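Local structure of 3-methyladenine dna-glycosylase (Archaeoglobus fulgidus, 2JHN) at residues Val20-Thr26 and Glu137-Ala141; Trp35-Leu41 and Lys75-Leu80; Phe119-Ala123 and Ile188-Ala192; Ile143-Asp149 and Tyr159-Thr163. The protein belongs to the HhH-GPD superfamily of base excision DNA repair proteins, combining a helical domain with a TATA-box binding protein-like domain. The protein carries 1 engineered substitution. All coordinates share one frame. Residue numbers count along the deposited sequence, not the author numbering.

Interactions 2 and 3 are buried and largely apolar, whereas interactions 1 and 4 are only partly buried and draw more on backbone polar groups, water and, in interaction 1, a sodium ion. Interaction 2 packs a helix on the sheet of the TATA-box binding protein-like part, and interaction 3 pairs two helices of the helical part. Interactions 1 and 4 both use helix 133-147, residues 137-141 in one and its C-terminal end in the other, and touch where P25 CB meets Y159 CD2 at 3.5 Å. R37 NH2 of interaction 2 forms a salt bridge with E120 OE1, on the helix of interaction 3, at 2.8 Å. F161 of interaction 4 also packs against E120 and A123.

Interaction 1: residues Val20-Thr26 and Glu137-Ala141; sequences VLPELPT and EKLAA. With NA (sodium ion), chain F.
Residues V20-T26 form an irregular loop between helix 12-17 and strand 29-31 that curls round a sodium ion and rests on E137-A141 of helix 133-147. The CA atoms of T26 and A141 come within 4.5 Å, and the A141 N to E137 O hydrogen bond of the helix is 2.9 Å. The loop supplies most ligands of the ion: NA is bound by L21 O (2.5 Å), L24 O (2.2 Å), T26 OG1 (2.8 Å, chi1 p) and a water (2.1 Å), with D28 O as a further ligand. Water links loop and helix. One molecule accepts from V20 N (3.0 Å) and donates to E137 OE2 (2.8 Å); a second accepts from L21 N (2.8 Å) and donates to E137 OE2 (3.0 Å). A third donates to P25 O (2.7 Å) and A141 O (2.9 Å). Apolar contacts join L24 CD2 to A141 CB (3.5 Å) and L21 CD1 to K138 CG (3.8 Å); A141 CA makes a 3.4 Å CA-H...O contact to P25 O. This interface joins the TATA-box binding protein-like and HhH-GPD parts. With no direct hydrogen bond between the segments, loop carbonyls serve the ion while two loop amides reach the E137 carboxylate through water.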
# COMPACT_ATOMS: atom_id res chain seq x y z
N VAL A 20 -2.90 -8.68 3.91
CA VAL A 20 -3.99 -9.10 4.77
C VAL A 20 -4.60 -10.44 4.32
O VAL A 20 -4.98 -11.27 5.15
CB VAL A 20 -4.98 -7.90 4.92
CG1 VAL A 20 -6.43 -8.28 4.62
CG2 VAL A 20 -4.79 -7.24 6.29
N LEU A 21 -4.65 -10.66 3.01
CA LEU A 21 -5.16 -11.91 2.44
C LEU A 21 -4.18 -12.42 1.39
O LEU A 21 -4.43 -12.30 0.18
CB LEU A 21 -6.54 -11.68 1.81
CG LEU A 21 -7.72 -11.51 2.76
CD1 LEU A 21 -8.87 -10.87 1.99
CD2 LEU A 21 -8.14 -12.85 3.35
N PRO A 22 -3.05 -13.00 1.85
CA PRO A 22 -1.91 -13.32 0.98
C PRO A 22 -2.25 -14.30 -0.16
O PRO A 22 -1.73 -14.14 -1.27
CB PRO A 22 -0.87 -13.89 1.95
CG PRO A 22 -1.63 -14.35 3.12
CD PRO A 22 -2.80 -13.41 3.24
N GLU A 23 -3.12 -15.26 0.10
CA GLU A 23 -3.45 -16.31 -0.88
C GLU A 23 -4.30 -15.81 -2.06
O GLU A 23 -4.17 -16.27 -3.20
CB GLU A 23 -4.12 -17.51 -0.17
CG GLU A 23 -5.42 -17.19 0.63
CD GLU A 23 -5.20 -16.31 1.88
OE1 GLU A 23 -4.13 -16.39 2.52
OE2 GLU A 23 -6.12 -15.55 2.24
N LEU A 24 -5.17 -14.86 -1.77
CA LEU A 24 -6.09 -14.33 -2.73
C LEU A 24 -5.42 -13.27 -3.61
O LEU A 24 -4.70 -12.43 -3.08
CB LEU A 24 -7.25 -13.72 -1.96
CG LEU A 24 -8.57 -13.49 -2.67
CD1 LEU A 24 -9.24 -14.82 -3.02
CD2 LEU A 24 -9.43 -12.68 -1.71
N PRO A 25 -5.61 -13.32 -4.94
CA PRO A 25 -4.99 -12.30 -5.82
C PRO A 25 -5.63 -10.93 -5.67
O PRO A 25 -6.72 -10.68 -6.20
CB PRO A 25 -5.21 -12.87 -7.24
CG PRO A 25 -5.55 -14.37 -7.00
CD PRO A 25 -6.33 -14.34 -5.73
N THR A 26 -4.95 -10.05 -4.94
CA THR A 26 -5.55 -8.77 -4.57
C THR A 26 -4.94 -7.46 -5.18
O THR A 26 -5.29 -6.39 -4.70
CB THR A 26 -5.58 -8.61 -3.02
OG1 THR A 26 -4.25 -8.83 -2.51
CG2 THR A 26 -6.55 -9.60 -2.32
N GLU A 137 -10.34 -5.70 0.55
CA GLU A 137 -9.42 -6.56 -0.18
C GLU A 137 -10.13 -7.70 -0.96
O GLU A 137 -9.72 -8.07 -2.05
CB GLU A 137 -8.36 -7.11 0.77
CG GLU A 137 -7.41 -6.02 1.30
CD GLU A 137 -6.38 -5.58 0.26
OE1 GLU A 137 -6.70 -4.68 -0.56
OE2 GLU A 137 -5.25 -6.13 0.26
N LYS A 138 -11.21 -8.24 -0.37
CA LYS A 138 -12.02 -9.22 -1.09
C LYS A 138 -12.69 -8.59 -2.31
O LYS A 138 -12.78 -9.23 -3.36
CB LYS A 138 -13.08 -9.85 -0.17
CG LYS A 138 -12.47 -10.78 0.84
CD LYS A 138 -13.53 -11.43 1.71
CE LYS A 138 -12.86 -12.22 2.82
NZ LYS A 138 -13.81 -13.20 3.41
N LEU A 139 -13.15 -7.35 -2.17
CA LEU A 139 -13.71 -6.61 -3.30
C LEU A 139 -12.65 -6.39 -4.38
O LEU A 139 -12.93 -6.60 -5.57
CB LEU A 139 -14.33 -5.29 -2.85
CG LEU A 139 -15.73 -5.43 -2.26
CD1 LEU A 139 -16.17 -4.18 -1.51
CD2 LEU A 139 -16.74 -5.76 -3.37
N ALA A 140 -11.43 -6.01 -3.97
CA ALA A 140 -10.31 -5.87 -4.90
C ALA A 140 -10.07 -7.16 -5.68
O ALA A 140 -9.87 -7.13 -6.90
CB ALA A 140 -9.02 -5.45 -4.17
N ALA A 141 -10.06 -8.29 -4.96
CA ALA A 141 -9.86 -9.60 -5.59
C ALA A 141 -10.94 -9.93 -6.63
O ALA A 141 -10.63 -10.50 -7.68
CB ALA A 141 -9.72 -10.69 -4.54
NA NA F . -3.19 -11.34 -1.84
O HOH W 1 -3.08 -6.34 2.00
O HOH W 2 -4.20 -8.91 0.90
O HOH W 3 -8.34 -12.20 -7.74
O HOH W 4 -2.14 -10.03 -0.57

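Interaction 2: residues Trp35-Leu41 and Lys75-Leu80; sequences WRRAIVL and KLVEYL
Helix-on-sheet packing in the TATA-box binding protein-like domain brings K75-L80, at the end of helix 69-80, against one face of strand 34-41 in an antiparallel sheet. The two segment axes approach to 12.6 Å with 119° between their N-to-C directions; the nearest CA pairs are W35-L80 (10.0 Å) and I39-K75 (9.8 Å). In the extended strand W35, R37, I39 and L41 point their CA-to-CB bonds toward the helix, while R36 and A38 point to the other side, where their side chains touch strand 156-159. W35 (chi1 t, chi2 91°) has the largest area covered of any residue in the contact: its CH2 meets L76 CD2 at 3.6 Å, its CZ2 meets Y79 CE2 at 3.7 Å, and L80 CD2 sits over one ring face, 4.4 Å from W35 CE2. The six-membered ring and the Y79 ring (chi1 t) are oblique, with centroids 5.8 Å apart and planes at 44°. W35 NE1 and Y79 OH both hydrogen-bond to D28 OD1, which ties strand and helix to one carboxylate. R37 (chi1 p) places NH1 3.8 Å from Y79 OH, but its guanidinium forms a salt bridge with E120. Next, I39 CD1 packs on K75 CD at 4.2 Å. The K75 side chain, starting m,t, reaches obliquely across to the strand, so that K75 NZ lies 3.3 Å from V40 O and 3.6 Å from L41 CD1.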
# COMPACT_ATOMS: atom_id res chain seq x y z
N TRP A 35 6.42 -13.74 -3.17
CA TRP A 35 5.47 -12.71 -3.60
C TRP A 35 5.42 -12.65 -5.13
O TRP A 35 6.46 -12.74 -5.79
CB TRP A 35 5.94 -11.35 -3.06
CG TRP A 35 5.21 -10.14 -3.60
CD1 TRP A 35 4.11 -9.54 -3.07
CD2 TRP A 35 5.56 -9.38 -4.77
NE1 TRP A 35 3.73 -8.47 -3.84
CE2 TRP A 35 4.60 -8.34 -4.89
CE3 TRP A 35 6.56 -9.50 -5.75
CZ2 TRP A 35 4.63 -7.40 -5.92
CZ3 TRP A 35 6.59 -8.55 -6.80
CH2 TRP A 35 5.63 -7.52 -6.87
N ARG A 36 4.22 -12.47 -5.69
CA ARG A 36 4.13 -12.24 -7.13
C ARG A 36 2.91 -11.44 -7.57
O ARG A 36 1.87 -11.43 -6.90
CB ARG A 36 4.17 -13.57 -7.93
CG ARG A 36 2.91 -14.38 -7.85
CD ARG A 36 3.16 -15.80 -8.47
NE ARG A 36 1.88 -16.43 -8.73
CZ ARG A 36 1.25 -17.24 -7.89
NH1 ARG A 36 1.79 -17.57 -6.72
NH2 ARG A 36 0.06 -17.73 -8.22
N ARG A 37 3.08 -10.79 -8.71
CA ARG A 37 1.98 -10.13 -9.42
C ARG A 37 2.37 -9.83 -10.85
O ARG A 37 3.54 -9.93 -11.22
CB ARG A 37 1.52 -8.84 -8.71
CG ARG A 37 2.47 -7.68 -8.75
CD ARG A 37 1.85 -6.51 -7.93
NE ARG A 37 0.98 -5.64 -8.74
CZ ARG A 37 0.14 -4.73 -8.24
NH1 ARG A 37 0.01 -4.57 -6.92
NH2 ARG A 37 -0.59 -4.00 -9.06
N ALA A 38 1.37 -9.46 -11.65
CA ALA A 38 1.61 -8.99 -13.00
C ALA A 38 1.70 -7.48 -12.87
O ALA A 38 0.92 -6.85 -12.12
CB ALA A 38 0.46 -9.39 -13.92
N ILE A 39 2.67 -6.89 -13.56
CA ILE A 39 2.74 -5.44 -13.64
C ILE A 39 2.67 -5.03 -15.12
O ILE A 39 3.09 -5.77 -16.01
CB ILE A 39 3.97 -4.84 -12.90
CG1 ILE A 39 5.28 -5.31 -13.53
CG2 ILE A 39 3.92 -5.20 -11.39
CD1 ILE A 39 6.54 -4.62 -13.02
N VAL A 40 2.09 -3.86 -15.38
CA VAL A 40 2.04 -3.34 -16.74
C VAL A 40 3.31 -2.55 -16.99
O VAL A 40 3.65 -1.62 -16.24
CB VAL A 40 0.75 -2.52 -17.04
CG1 VAL A 40 0.74 -2.03 -18.48
CG2 VAL A 40 -0.48 -3.39 -16.81
N LEU A 41 4.05 -2.96 -18.01
CA LEU A 41 5.34 -2.37 -18.31
C LEU A 41 5.39 -2.09 -19.80
O LEU A 41 5.31 -3.02 -20.63
CB LEU A 41 6.45 -3.34 -17.88
CG LEU A 41 7.81 -2.77 -17.47
CD1 LEU A 41 7.70 -1.91 -16.21
CD2 LEU A 41 8.78 -3.92 -17.25
N LYS A 75 10.89 -0.01 -9.15
CA LYS A 75 9.48 -0.20 -8.77
C LYS A 75 9.38 -1.11 -7.55
O LYS A 75 8.61 -0.82 -6.63
CB LYS A 75 8.68 -0.82 -9.91
CG LYS A 75 8.35 0.12 -11.12
CD LYS A 75 7.50 -0.67 -12.16
CE LYS A 75 6.48 0.23 -12.92
NZ LYS A 75 5.44 -0.59 -13.69
N LEU A 76 10.15 -2.20 -7.53
CA LEU A 76 10.05 -3.15 -6.40
C LEU A 76 10.65 -2.61 -5.10
O LEU A 76 10.13 -2.89 -4.02
CB LEU A 76 10.69 -4.49 -6.74
CG LEU A 76 10.03 -5.23 -7.92
CD1 LEU A 76 10.87 -6.46 -8.27
CD2 LEU A 76 8.60 -5.61 -7.59
N VAL A 77 11.76 -1.89 -5.21
CA VAL A 77 12.39 -1.27 -4.04
C VAL A 77 11.40 -0.31 -3.36
O VAL A 77 11.23 -0.33 -2.13
CB VAL A 77 13.68 -0.53 -4.42
CG1 VAL A 77 14.16 0.39 -3.26
CG2 VAL A 77 14.79 -1.54 -4.81
N GLU A 78 10.75 0.51 -4.16
CA GLU A 78 9.79 1.50 -3.66
C GLU A 78 8.51 0.80 -3.10
O GLU A 78 7.98 1.16 -2.03
CB GLU A 78 9.44 2.46 -4.79
CG GLU A 78 8.46 3.56 -4.34
CD GLU A 78 7.96 4.40 -5.48
OE1 GLU A 78 7.70 3.84 -6.58
OE2 GLU A 78 7.79 5.62 -5.27
N TYR A 79 8.01 -0.19 -3.83
CA TYR A 79 6.75 -0.85 -3.44
C TYR A 79 6.88 -1.71 -2.16
O TYR A 79 6.01 -1.70 -1.28
CB TYR A 79 6.24 -1.71 -4.59
CG TYR A 79 4.98 -2.48 -4.26
CD1 TYR A 79 3.74 -1.84 -4.27
CD2 TYR A 79 5.02 -3.87 -3.99
CE1 TYR A 79 2.55 -2.52 -3.98
CE2 TYR A 79 3.83 -4.57 -3.70
CZ TYR A 79 2.60 -3.88 -3.71
OH TYR A 79 1.40 -4.51 -3.43
N LEU A 80 7.95 -2.49 -2.11
CA LEU A 80 8.19 -3.41 -0.98
C LEU A 80 8.86 -2.69 0.20
O LEU A 80 8.89 -3.23 1.30
CB LEU A 80 9.05 -4.61 -1.43
CG LEU A 80 8.46 -5.49 -2.57
CD1 LEU A 80 9.54 -6.42 -3.16
CD2 LEU A 80 7.28 -6.29 -2.07

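Interaction 3: residues Phe119-Ala123 and Ile188-Ala192; sequences FEGIA and IVEIA
F119, I191 and I188 bury the most surface where two helices run nearly antiparallel, F119-A123 on helix 118-127 and I188-A192 on helix 182-192. The short axes are 10.3 Å apart at closest approach, with 160° between their directions. CA atoms pair as F119-A192 (7.4 Å) and A123-I188 (5.8 Å), so the backbones are closer at the A123 end. F119, with chi1 t and chi2 61°, leaves its helix sideways and brings its ring across the gap: CE1 lies 3.7 Å from A192 CA and 3.9 Å from A192 CB, while I191 CG2 approaches the ring edge, 3.9 Å from F119 CD1. I191 (m, m) points toward the opposite helix and also meets I122, CG1 to CG2, at 4.1 Å. I188 (m, t) packs beside A123, whose small side chain permits the close approach of the helices: I188 CD1 is 3.9 Å from A123 O, and I188 CG2 is 4.4 Å from A123 CB. No hydrogen bond crosses this apolar seam. Helix 164-177 covers one flank, touching F119 through Q164 and I167 and A192 through I167 and L168. I126 and I127 extend the packing along helix 118-127, whose E120 forms a salt bridge with R37 of strand 34-41.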
# COMPACT_ATOMS: atom_id res chain seq x y z
N PHE A 119 -3.35 5.07 -10.06
CA PHE A 119 -4.70 4.59 -10.31
C PHE A 119 -5.13 3.48 -9.34
O PHE A 119 -6.20 3.58 -8.73
CB PHE A 119 -4.91 4.09 -11.75
CG PHE A 119 -6.31 3.65 -12.01
CD1 PHE A 119 -7.37 4.56 -11.87
CD2 PHE A 119 -6.60 2.34 -12.36
CE1 PHE A 119 -8.67 4.18 -12.09
CE2 PHE A 119 -7.95 1.93 -12.60
CZ PHE A 119 -8.97 2.84 -12.47
N GLU A 120 -4.29 2.47 -9.17
CA GLU A 120 -4.61 1.39 -8.24
C GLU A 120 -4.79 1.92 -6.80
O GLU A 120 -5.72 1.53 -6.10
CB GLU A 120 -3.55 0.29 -8.31
CG GLU A 120 -3.71 -0.82 -7.26
CD GLU A 120 -2.53 -1.79 -7.21
OE1 GLU A 120 -1.56 -1.63 -7.98
OE2 GLU A 120 -2.60 -2.73 -6.36
N GLY A 121 -3.87 2.79 -6.37
CA GLY A 121 -3.94 3.39 -5.02
C GLY A 121 -5.22 4.17 -4.79
O GLY A 121 -5.87 4.01 -3.74
N ILE A 122 -5.62 5.01 -5.75
CA ILE A 122 -6.88 5.75 -5.61
C ILE A 122 -8.11 4.82 -5.57
O ILE A 122 -8.96 4.95 -4.68
CB ILE A 122 -7.08 6.87 -6.69
CG1 ILE A 122 -5.94 7.90 -6.61
CG2 ILE A 122 -8.46 7.57 -6.49
CD1 ILE A 122 -5.87 8.85 -7.83
N ALA A 123 -8.18 3.88 -6.52
CA ALA A 123 -9.29 2.95 -6.62
C ALA A 123 -9.44 2.19 -5.30
O ALA A 123 -10.54 2.11 -4.71
CB ALA A 123 -9.09 1.99 -7.81
N ILE A 188 -14.89 5.58 -9.16
CA ILE A 188 -13.76 4.86 -9.77
C ILE A 188 -13.77 5.05 -11.29
O ILE A 188 -12.74 5.35 -11.90
CB ILE A 188 -13.71 3.38 -9.32
CG1 ILE A 188 -13.37 3.33 -7.81
CG2 ILE A 188 -12.70 2.58 -10.18
CD1 ILE A 188 -13.50 1.98 -7.17
N VAL A 189 -14.94 4.92 -11.92
CA VAL A 189 -15.03 5.16 -13.35
C VAL A 189 -14.61 6.61 -13.67
O VAL A 189 -13.84 6.86 -14.60
CB VAL A 189 -16.44 4.79 -13.90
CG1 VAL A 189 -16.62 5.30 -15.34
CG2 VAL A 189 -16.65 3.27 -13.83
N GLU A 190 -15.06 7.56 -12.86
CA GLU A 190 -14.68 8.97 -12.99
C GLU A 190 -13.14 9.17 -12.99
O GLU A 190 -12.57 9.83 -13.87
CB GLU A 190 -15.34 9.78 -11.86
CG GLU A 190 -15.39 11.28 -12.10
CD GLU A 190 -16.04 12.08 -10.95
OE1 GLU A 190 -16.88 11.53 -10.18
OE2 GLU A 190 -15.73 13.29 -10.84
N ILE A 191 -12.48 8.56 -12.01
CA ILE A 191 -11.04 8.62 -11.90
C ILE A 191 -10.36 7.96 -13.11
O ILE A 191 -9.35 8.46 -13.63
CB ILE A 191 -10.57 7.98 -10.55
CG1 ILE A 191 -11.12 8.77 -9.33
CG2 ILE A 191 -9.05 7.79 -10.54
CD1 ILE A 191 -10.48 10.13 -9.13
N ALA A 192 -10.94 6.86 -13.60
CA ALA A 192 -10.38 6.15 -14.77
C ALA A 192 -10.28 7.00 -16.06
O ALA A 192 -9.41 6.78 -16.92
CB ALA A 192 -11.19 4.84 -15.04

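Interaction 4: residues Ile143-Asp149 and Tyr159-Thr163; sequences IVGRFGD and YGFPT. With MBO (mercuribenzoic acid), chain C.
R146, which with K142 and C178 lines the mercuribenzoic acid pocket, belongs to the last turns of helix 133-147, whose end packs on the loop Y159-T163. R146 points away from that loop; one face of its guanidinium lies against MBO CE1, and its NH2 is 3.6 Å from MBO CE2. The helix closes with F147 N to I143 O and G148 N to V144 O, both 2.9 Å, and G148 (phi/psi -81/163°) is the first residue to leave helical geometry. Its CA lies 3.3 Å from G160 O in a CA-H...O contact, and a CB there would fall only 2.3 Å from G160 O. The chain then enters a beta-hairpin, strands 150-153 and 156-159, and returns at Y159. At the open end of this hairpin G160 N donates to D149 O (3.0 Å, 160°), while Y159 CA makes a CA-H...O contact of 3.5 Å to D149 O. CA atoms of G148 and P162 are 4.0 Å apart. P162, with CG exo pucker, covers the helix end: its CG is 3.6 Å from I143 CG2 and 4.0 Å from F147 CB. V144 (chi1 t) sends CG1 to Y159 CB (3.8 Å) and CG2 to F161 CD1 (4.0 Å). A water donates to F147 O (2.8 Å) and accepts from T163 N (3.2 Å); T163 is the N-cap of helix 164-177, its OG1 hydrogen-bonded to A166 N.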
# COMPACT_ATOMS: atom_id res chain seq x y z
N ILE A 143 -12.61 -7.70 -8.44
CA ILE A 143 -12.35 -6.83 -9.58
C ILE A 143 -11.11 -7.26 -10.38
O ILE A 143 -11.07 -7.15 -11.62
CB ILE A 143 -12.26 -5.37 -9.09
CG1 ILE A 143 -13.64 -4.92 -8.56
CG2 ILE A 143 -11.78 -4.44 -10.18
CD1 ILE A 143 -14.65 -4.74 -9.65
N VAL A 144 -10.07 -7.72 -9.68
CA VAL A 144 -8.86 -8.21 -10.31
C VAL A 144 -9.18 -9.48 -11.11
O VAL A 144 -8.69 -9.66 -12.22
CB VAL A 144 -7.78 -8.51 -9.23
CG1 VAL A 144 -6.58 -9.33 -9.79
CG2 VAL A 144 -7.32 -7.19 -8.65
N GLY A 145 -10.00 -10.33 -10.52
CA GLY A 145 -10.31 -11.63 -11.14
C GLY A 145 -11.00 -11.41 -12.48
O GLY A 145 -10.65 -12.04 -13.50
N ARG A 146 -11.93 -10.47 -12.51
CA ARG A 146 -12.74 -10.29 -13.72
C ARG A 146 -12.15 -9.30 -14.74
O ARG A 146 -12.31 -9.48 -15.96
CB ARG A 146 -14.15 -9.89 -13.34
CG ARG A 146 -15.09 -9.75 -14.57
CD ARG A 146 -16.53 -9.80 -14.14
NE ARG A 146 -16.86 -11.12 -13.63
CZ ARG A 146 -17.92 -11.40 -12.88
NH1 ARG A 146 -18.80 -10.45 -12.55
NH2 ARG A 146 -18.12 -12.65 -12.47
N PHE A 147 -11.49 -8.26 -14.24
CA PHE A 147 -11.09 -7.14 -15.08
C PHE A 147 -9.57 -6.91 -15.12
O PHE A 147 -9.06 -6.13 -15.94
CB PHE A 147 -11.85 -5.87 -14.67
CG PHE A 147 -13.37 -6.01 -14.75
CD1 PHE A 147 -14.01 -6.21 -15.98
CD2 PHE A 147 -14.15 -5.94 -13.59
CE1 PHE A 147 -15.43 -6.34 -16.04
CE2 PHE A 147 -15.54 -6.07 -13.64
CZ PHE A 147 -16.18 -6.27 -14.87
N GLY A 148 -8.83 -7.59 -14.25
CA GLY A 148 -7.39 -7.44 -14.21
C GLY A 148 -6.66 -8.24 -15.26
O GLY A 148 -7.21 -9.17 -15.86
N ASP A 149 -5.40 -7.88 -15.50
CA ASP A 149 -4.54 -8.65 -16.37
C ASP A 149 -4.18 -9.99 -15.74
O ASP A 149 -4.13 -10.12 -14.52
CB ASP A 149 -3.26 -7.88 -16.69
CG ASP A 149 -3.47 -6.83 -17.76
OD1 ASP A 149 -3.90 -7.19 -18.89
OD2 ASP A 149 -3.21 -5.64 -17.47
N TYR A 159 -1.36 -12.06 -11.43
CA TYR A 159 -2.53 -11.20 -11.57
C TYR A 159 -2.13 -9.73 -11.42
O TYR A 159 -1.24 -9.40 -10.62
CB TYR A 159 -3.59 -11.59 -10.52
CG TYR A 159 -3.93 -13.09 -10.53
CD1 TYR A 159 -5.02 -13.59 -11.26
CD2 TYR A 159 -3.15 -13.99 -9.81
CE1 TYR A 159 -5.31 -14.99 -11.27
CE2 TYR A 159 -3.42 -15.36 -9.81
CZ TYR A 159 -4.51 -15.85 -10.53
OH TYR A 159 -4.73 -17.23 -10.48
N GLY A 160 -2.76 -8.85 -12.22
CA GLY A 160 -2.53 -7.40 -12.14
C GLY A 160 -3.79 -6.62 -11.77
O GLY A 160 -4.91 -7.10 -11.99
N PHE A 161 -3.64 -5.41 -11.21
CA PHE A 161 -4.79 -4.57 -10.98
C PHE A 161 -5.31 -4.04 -12.34
O PHE A 161 -4.52 -3.71 -13.20
CB PHE A 161 -4.47 -3.38 -10.05
CG PHE A 161 -5.70 -2.73 -9.48
CD1 PHE A 161 -6.37 -3.31 -8.39
CD2 PHE A 161 -6.25 -1.58 -10.07
CE1 PHE A 161 -7.53 -2.74 -7.90
CE2 PHE A 161 -7.42 -1.01 -9.57
CZ PHE A 161 -8.05 -1.58 -8.49
N PRO A 162 -6.64 -3.97 -12.53
CA PRO A 162 -7.23 -3.44 -13.79
C PRO A 162 -6.63 -2.10 -14.23
O PRO A 162 -6.43 -1.21 -13.39
CB PRO A 162 -8.71 -3.29 -13.44
CG PRO A 162 -8.94 -4.39 -12.42
CD PRO A 162 -7.68 -4.40 -11.58
N THR A 163 -6.33 -1.98 -15.54
CA THR A 163 -5.87 -0.73 -16.14
C THR A 163 -7.04 0.25 -16.15
O THR A 163 -8.18 -0.17 -15.98
CB THR A 163 -5.40 -0.93 -17.61
OG1 THR A 163 -6.49 -1.46 -18.38
CG2 THR A 163 -4.17 -1.87 -17.70
HG MBO C . -16.23 -9.82 -10.09
CE1 MBO C . -15.86 -12.03 -9.68
CE2 MBO C . -16.88 -12.79 -9.12
CE3 MBO C . -16.64 -14.14 -8.88
CE4 MBO C . -15.40 -14.69 -9.18
CE5 MBO C . -14.39 -13.92 -9.74
CE6 MBO C . -14.62 -12.57 -9.99
CZ MBO C . -15.15 -16.14 -8.90
OZ1 MBO C . -14.10 -16.66 -9.29
OZ2 MBO C . -16.01 -16.79 -8.26
O HOH W 5 -6.78 -4.85 -16.89